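Local coordinates for protein lactococcus lactis MG1363 DpsA (PDB 1ZS3) that probably protects DNA against oxidative stress as a twelve-subunit Dps assembly of the ferritin-like family, binding DNA with the help of an N-terminal helix, at residues H97-E102 against F122-M127. Numbering follows the deposited sequence.
Sequences HKFITE and FQAQNM
Phe-99 meets helix 111-138 first through its CB, which lies 3.7 Å from the CB of Ala-124. CG is placed anti to the carbonyl carbon (chi1 -71°), carrying the ring away from Ala-124, oblique to the helix, toward the Met-127 sulfur. Ala-124 CB and the Met-127 sulfur both approach the ring obliquely. At the far end of the side chain, Phe-99 CE2 comes within 4.3 Å of Met-127 SD, and that sulfur sits 35° off the ring normal, a Met-aromatic contact. Phe-99 and Met-127 form the exposed border of the contact, whereas Ala-124 is buried, its small methyl consistent with the close approach of the loop: the CA atoms of Phe-99 and Ala-124 are 6.3 Å apart. On the buried side, Ile-100 directs CD1 to the aliphatic CG of Gln-125, at 3.9 Å. Beyond CG the Gln-125 chain is extended and carries its amide to Glu-41 and Glu-68, so the apolar part packs on the loop while NE2 is hydrogen-bonded to both carboxylates inside the four-helix bundle. The loop after the short helix 90-96 packs alongside helix 111-138, running against its direction, with Ile-100 also resting on Asn-37 and Ile-40 of helix 27-51.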
ATOM      1  N   HIS A  97      41.621  -5.943  -1.327  1.00 60.60           N
ATOM      2  CA  HIS A  97      40.893  -7.044  -0.661  1.00 61.42           C
ATOM      3  C   HIS A  97      41.820  -8.034   0.027  1.00 61.62           C
ATOM      4  O   HIS A  97      42.787  -8.467  -0.553  1.00 62.40           O
ATOM      5  CB  HIS A  97      39.953  -7.780  -1.651  1.00 61.91           C
ATOM      6  CG  HIS A  97      40.575  -8.993  -2.302  1.00 62.59           C
ATOM      7  ND1 HIS A  97      41.190  -8.975  -3.548  1.00 62.53           N
ATOM      8  CD2 HIS A  97      40.719 -10.262  -1.859  1.00 62.42           C
ATOM      9  CE1 HIS A  97      41.646 -10.194  -3.854  1.00 62.46           C
ATOM     10  NE2 HIS A  97      41.381 -10.984  -2.837  1.00 62.21           N
ATOM     11  N   LYS A  98      41.597  -8.331   1.292  1.00 62.36           N
ATOM     12  CA  LYS A  98      42.418  -9.331   1.968  1.00 63.64           C
ATOM     13  C   LYS A  98      41.551 -10.488   2.482  1.00 63.59           C
ATOM     14  O   LYS A  98      40.384 -10.327   2.768  1.00 63.87           O
ATOM     15  CB  LYS A  98      43.257  -8.689   3.096  1.00 64.22           C
ATOM     16  CG  LYS A  98      43.830  -7.275   2.779  1.00 66.53           C
ATOM     17  CD  LYS A  98      45.361  -7.258   2.508  1.00 68.35           C
ATOM     18  CE  LYS A  98      45.684  -7.118   1.008  1.00 69.17           C
ATOM     19  NZ  LYS A  98      46.981  -6.399   0.727  1.00 69.93           N
ATOM     20  N   PHE A  99      42.173 -11.666   2.592  1.00 63.82           N
ATOM     21  CA  PHE A  99      41.651 -12.852   3.258  1.00 64.14           C
ATOM     22  C   PHE A  99      40.471 -13.561   2.548  1.00 63.35           C
ATOM     23  O   PHE A  99      40.059 -14.637   2.965  1.00 63.53           O
ATOM     24  CB  PHE A  99      41.291 -12.571   4.736  1.00 64.81           C
ATOM     25  CG  PHE A  99      42.488 -12.350   5.658  1.00 67.39           C
ATOM     26  CD1 PHE A  99      43.442 -11.373   5.396  1.00 69.70           C
ATOM     27  CD2 PHE A  99      42.658 -13.139   6.799  1.00 70.06           C
ATOM     28  CE1 PHE A  99      44.532 -11.177   6.240  1.00 70.36           C
ATOM     29  CE2 PHE A  99      43.764 -12.948   7.668  1.00 70.38           C
ATOM     30  CZ  PHE A  99      44.694 -11.967   7.381  1.00 70.22           C
ATOM     31  N   ILE A 100      39.900 -12.936   1.531  1.00 62.36           N
ATOM     32  CA  ILE A 100      38.750 -13.467   0.802  1.00 61.55           C
ATOM     33  C   ILE A 100      39.241 -13.792  -0.583  1.00 60.78           C
ATOM     34  O   ILE A 100      39.901 -13.000  -1.244  1.00 60.99           O
ATOM     35  CB  ILE A 100      37.583 -12.454   0.689  1.00 61.95           C
ATOM     36  CG1 ILE A 100      36.846 -12.342   2.016  1.00 63.02           C
ATOM     37  CG2 ILE A 100      36.617 -12.824  -0.456  1.00 61.39           C
ATOM     38  CD1 ILE A 100      36.760 -10.918   2.509  1.00 64.38           C
ATOM     39  N   THR A 101      38.882 -14.979  -1.034  1.00 59.69           N
ATOM     40  CA  THR A 101      39.519 -15.545  -2.209  1.00 58.48           C
ATOM     41  C   THR A 101      38.481 -16.239  -3.113  1.00 56.72           C
ATOM     42  O   THR A 101      37.749 -17.088  -2.663  1.00 55.32           O
ATOM     43  CB  THR A 101      40.639 -16.524  -1.756  1.00 58.86           C
ATOM     44  OG1 THR A 101      40.336 -17.843  -2.151  1.00 59.53           O
ATOM     45  CG2 THR A 101      40.785 -16.634  -0.172  1.00 59.20           C
ATOM     46  N   GLU A 102      38.433 -15.829  -4.365  1.00 55.69           N
ATOM     47  CA  GLU A 102      37.512 -16.398  -5.347  1.00 55.04           C
ATOM     48  C   GLU A 102      37.977 -17.795  -5.753  1.00 55.29           C
ATOM     49  O   GLU A 102      38.926 -18.292  -5.195  1.00 56.19           O
ATOM     50  CB  GLU A 102      37.341 -15.473  -6.520  1.00 54.64           C
ATOM     51  CG  GLU A 102      36.775 -14.149  -6.081  1.00 54.07           C
ATOM     52  CD  GLU A 102      36.679 -13.207  -7.229  1.00 55.25           C
ATOM     53  OE1 GLU A 102      35.844 -13.473  -8.138  1.00 52.72           O
ATOM     54  OE2 GLU A 102      37.438 -12.202  -7.200  1.00 56.88           O
ATOM     55  N   PHE A 122      33.405 -13.925   6.352  1.00 43.11           N
ATOM     56  CA  PHE A 122      32.768 -12.829   7.115  1.00 42.93           C
ATOM     57  C   PHE A 122      33.469 -12.589   8.422  1.00 43.50           C
ATOM     58  O   PHE A 122      33.488 -11.478   8.900  1.00 43.12           O
ATOM     59  CB  PHE A 122      31.273 -13.088   7.330  1.00 42.45           C
ATOM     60  CG  PHE A 122      30.422 -12.601   6.210  1.00 41.62           C
ATOM     61  CD1 PHE A 122      30.127 -13.412   5.138  1.00 41.89           C
ATOM     62  CD2 PHE A 122      29.927 -11.330   6.214  1.00 43.64           C
ATOM     63  CE1 PHE A 122      29.368 -12.959   4.091  1.00 41.41           C
ATOM     64  CE2 PHE A 122      29.154 -10.873   5.152  1.00 43.66           C
ATOM     65  CZ  PHE A 122      28.887 -11.696   4.093  1.00 42.27           C
ATOM     66  N   GLN A 123      34.043 -13.630   9.010  1.00 44.89           N
ATOM     67  CA  GLN A 123      34.809 -13.518  10.252  1.00 46.05           C
ATOM     68  C   GLN A 123      36.014 -12.703   9.894  1.00 46.57           C
ATOM     69  O   GLN A 123      36.489 -11.927  10.692  1.00 47.42           O
ATOM     70  CB  GLN A 123      35.268 -14.895  10.746  1.00 46.57           C
ATOM     71  CG  GLN A 123      34.826 -15.314  12.166  1.00 48.45           C
ATOM     72  CD  GLN A 123      34.733 -16.851  12.390  1.00 50.02           C
ATOM     73  OE1 GLN A 123      34.590 -17.306  13.541  1.00 49.81           O
ATOM     74  NE2 GLN A 123      34.789 -17.627  11.307  1.00 51.15           N
ATOM     75  N   ALA A 124      36.472 -12.876   8.647  1.00 46.99           N
ATOM     76  CA  ALA A 124      37.676 -12.175   8.153  1.00 47.12           C
ATOM     77  C   ALA A 124      37.367 -10.746   7.872  1.00 47.15           C
ATOM     78  O   ALA A 124      38.178  -9.892   8.191  1.00 48.26           O
ATOM     79  CB  ALA A 124      38.280 -12.854   6.915  1.00 46.92           C
ATOM     80  N   GLN A 125      36.194 -10.425   7.321  1.00 47.25           N
ATOM     81  CA  GLN A 125      35.851  -9.021   7.079  1.00 46.92           C
ATOM     82  C   GLN A 125      35.839  -8.231   8.401  1.00 46.87           C
ATOM     83  O   GLN A 125      36.122  -7.016   8.384  1.00 45.38           O
ATOM     84  CB  GLN A 125      34.466  -8.820   6.423  1.00 46.81           C
ATOM     85  CG  GLN A 125      34.237  -9.557   5.099  1.00 45.14           C
ATOM     86  CD  GLN A 125      33.004  -9.084   4.411  1.00 44.16           C
ATOM     87  OE1 GLN A 125      32.595  -7.954   4.594  1.00 43.81           O
ATOM     88  NE2 GLN A 125      32.380  -9.955   3.639  1.00 44.79           N
ATOM     89  N   ASN A 126      35.561  -8.923   9.524  1.00 47.57           N
ATOM     90  CA  ASN A 126      35.401  -8.254  10.845  1.00 49.44           C
ATOM     91  C   ASN A 126      36.683  -7.724  11.460  1.00 50.63           C
ATOM     92  O   ASN A 126      36.622  -6.753  12.184  1.00 50.85           O
ATOM     93  CB  ASN A 126      34.667  -9.125  11.879  1.00 49.58           C
ATOM     94  CG  ASN A 126      33.122  -9.007  11.761  1.00 49.80           C
ATOM     95  OD1 ASN A 126      32.593  -8.183  11.001  1.00 49.69           O
ATOM     96  ND2 ASN A 126      32.411  -9.840  12.505  1.00 48.06           N
ATOM     97  N   MET A 127      37.822  -8.367  11.197  1.00 52.36           N
ATOM     98  CA  MET A 127      39.128  -7.877  11.697  1.00 53.58           C
ATOM     99  C   MET A 127      39.397  -6.452  11.228  1.00 52.53           C
ATOM    100  O   MET A 127      39.941  -5.666  11.995  1.00 53.06           O
ATOM    101  CB  MET A 127      40.294  -8.770  11.213  1.00 55.03           C
ATOM    102  CG  MET A 127      40.442 -10.147  11.909  1.00 58.01           C
ATOM    103  SD  MET A 127      41.249 -11.359  10.779  1.00 64.29           S
ATOM    104  CE  MET A 127      40.178 -12.977  11.008  1.00 63.35           C
TER